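Local coordinates for putative zinc protease (Bordetella pertussis, PDB 3IH6), which probably acts as a zinc-dependent endopeptidase of the M16 family, this chain being a part that matches the family's inactive domain, at residues V27-H32 against T103-L108. Numbering follows the deposited sequence.
Sequences VAAMYH and TLTATL
The alpha/beta sandwich of the M16 peptidase fold, with helices laid over one face of an antiparallel sheet, is exemplified where strand 26-32 meets helix 97-109 in this inactive-type domain. The two short axes run 9.0 Å apart at an angle of 33°, and alternation along the strand decides which residues take part: Ala29 and Tyr31 point their CB atoms toward the helix, whereas Ala28 and Met30 on the other face pack against Trp155 of a second subunit. The backbones come closest at Ala29, whose CA lies 6.9 Å from Thr105 CA. Its methyl sits across from two helix methyls, Leu104 CD2 and Thr105 CG2, with Ala29 CB 3.7 Å from Leu104 CD2. Leu104 extends CG anti to its backbone N (chi1 177°); its CD2 branch meets the strand, while the side chain also touches Leu59 and Leu63 of helix 58-63. One turn on, Leu108 swings CG anti to its carbonyl carbon and crosses the Tyr31 ring obliquely, Leu108 CD1 lying 3.6 Å from Tyr31 CE2. The Tyr31 ring, CG anti to its carbonyl carbon (chi1 -62°), carries its OH in among Leu108 and Thr105, where a hydrogen bond to Glu109 OE2 gives this buried residue's hydroxyl a polar partner beside their methyl groups. Thr105 turns its hydroxyl back to its own helix, where OG1 bonds to Leu101 O and Gln102 O, and presents to the strand the methyl CG2, 4.1 Å from Tyr31 OH.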
loop_
_atom_site.group_PDB
_atom_site.type_symbol
_atom_site.label_atom_id
_atom_site.label_comp_id
_atom_site.label_asym_id
_atom_site.label_seq_id
_atom_site.Cartn_x
_atom_site.Cartn_y
_atom_site.Cartn_z
ATOM N N VAL E 27 3.742 18.181 24.361
ATOM C CA VAL E 27 5.051 18.713 24.701
ATOM C C VAL E 27 6.086 17.862 24.024
ATOM O O VAL E 27 5.800 16.710 23.648
ATOM C CB VAL E 27 5.311 18.800 26.221
ATOM C CG1 VAL E 27 4.415 19.866 26.807
ATOM C CG2 VAL E 27 5.123 17.456 26.918
ATOM N N ALA E 28 7.268 18.448 23.828
ATOM C CA ALA E 28 8.301 17.824 23.031
ATOM C C ALA E 28 9.683 18.201 23.490
ATOM O O ALA E 28 9.914 19.314 23.981
ATOM C CB ALA E 28 8.127 18.179 21.535
ATOM N N ALA E 29 10.612 17.262 23.307
ATOM C CA ALA E 29 12.033 17.555 23.415
ATOM C C ALA E 29 12.823 17.148 22.141
ATOM O O ALA E 29 12.795 15.987 21.710
ATOM C CB ALA E 29 12.631 16.906 24.657
HETATM N N MSE E 30 13.537 18.117 21.572
HETATM C CA MSE E 30 14.358 17.894 20.377
HETATM C C MSE E 30 15.849 17.724 20.684
HETATM O O MSE E 30 16.426 18.470 21.484
HETATM C CB MSE E 30 14.210 19.080 19.416
HETATM C CG MSE E 30 14.557 18.749 17.973
HETATM SE SE MSE E 30 12.981 17.914 17.204
HETATM C CE MSE E 30 11.653 19.245 17.852
ATOM N N TYR E 31 16.469 16.769 19.989
ATOM C CA TYR E 31 17.881 16.483 20.106
ATOM C C TYR E 31 18.468 16.333 18.688
ATOM O O TYR E 31 17.719 16.131 17.706
ATOM C CB TYR E 31 18.077 15.187 20.878
ATOM C CG TYR E 31 17.574 15.185 22.299
ATOM C CD1 TYR E 31 18.441 15.455 23.385
ATOM C CD2 TYR E 31 16.243 14.914 22.577
ATOM C CE1 TYR E 31 17.976 15.448 24.730
ATOM C CE2 TYR E 31 15.761 14.919 23.910
ATOM C CZ TYR E 31 16.639 15.188 24.981
ATOM O OH TYR E 31 16.140 15.158 26.274
ATOM N N HIS E 32 19.783 16.427 18.545
ATOM C CA HIS E 32 20.388 16.171 17.222
ATOM C C HIS E 32 20.943 14.765 16.980
ATOM O O HIS E 32 21.353 14.097 17.914
ATOM C CB HIS E 32 21.378 17.263 16.775
ATOM C CG HIS E 32 22.704 17.240 17.474
ATOM N ND1 HIS E 32 23.010 18.104 18.508
ATOM C CD2 HIS E 32 23.835 16.530 17.233
ATOM C CE1 HIS E 32 24.269 17.915 18.883
ATOM N NE2 HIS E 32 24.793 16.968 18.124
ATOM N N THR E 103 9.337 15.091 33.318
ATOM C CA THR E 103 9.547 13.667 33.364
ATOM C C THR E 103 10.082 13.115 32.040
ATOM O O THR E 103 10.947 12.255 32.060
ATOM C CB THR E 103 8.278 12.912 33.774
ATOM O OG1 THR E 103 7.750 13.478 34.988
ATOM C CG2 THR E 103 8.574 11.409 33.978
ATOM N N LEU E 104 9.554 13.575 30.903
ATOM C CA LEU E 104 10.057 13.120 29.583
ATOM C C LEU E 104 11.582 13.307 29.431
ATOM O O LEU E 104 12.278 12.408 28.961
ATOM C CB LEU E 104 9.364 13.875 28.426
ATOM C CG LEU E 104 9.881 13.529 27.013
ATOM C CD1 LEU E 104 8.886 12.645 26.306
ATOM C CD2 LEU E 104 10.059 14.792 26.233
ATOM N N THR E 105 12.086 14.494 29.760
ATOM C CA THR E 105 13.521 14.763 29.581
ATOM C C THR E 105 14.367 14.039 30.642
ATOM O O THR E 105 15.473 13.584 30.350
ATOM C CB THR E 105 13.868 16.267 29.620
ATOM O OG1 THR E 105 13.432 16.820 30.867
ATOM C CG2 THR E 105 13.237 17.025 28.459
ATOM N N ALA E 106 13.870 13.940 31.874
ATOM C CA ALA E 106 14.569 13.115 32.891
ATOM C C ALA E 106 14.761 11.673 32.438
ATOM O O ALA E 106 15.803 11.082 32.674
ATOM C CB ALA E 106 13.872 13.168 34.224
ATOM N N THR E 107 13.778 11.089 31.762
ATOM C CA THR E 107 13.875 9.662 31.381
ATOM C C THR E 107 14.913 9.531 30.292
ATOM O O THR E 107 15.746 8.608 30.296
ATOM C CB THR E 107 12.519 9.141 30.801
ATOM O OG1 THR E 107 11.469 9.390 31.731
ATOM C CG2 THR E 107 12.584 7.660 30.417
ATOM N N LEU E 108 14.852 10.465 29.355
ATOM C CA LEU E 108 15.726 10.445 28.185
ATOM C C LEU E 108 17.182 10.645 28.566
ATOM O O LEU E 108 18.050 9.945 28.075
ATOM C CB LEU E 108 15.303 11.512 27.168
ATOM C CG LEU E 108 13.986 11.288 26.431
ATOM C CD1 LEU E 108 13.587 12.526 25.581
ATOM C CD2 LEU E 108 13.970 10.008 25.608
#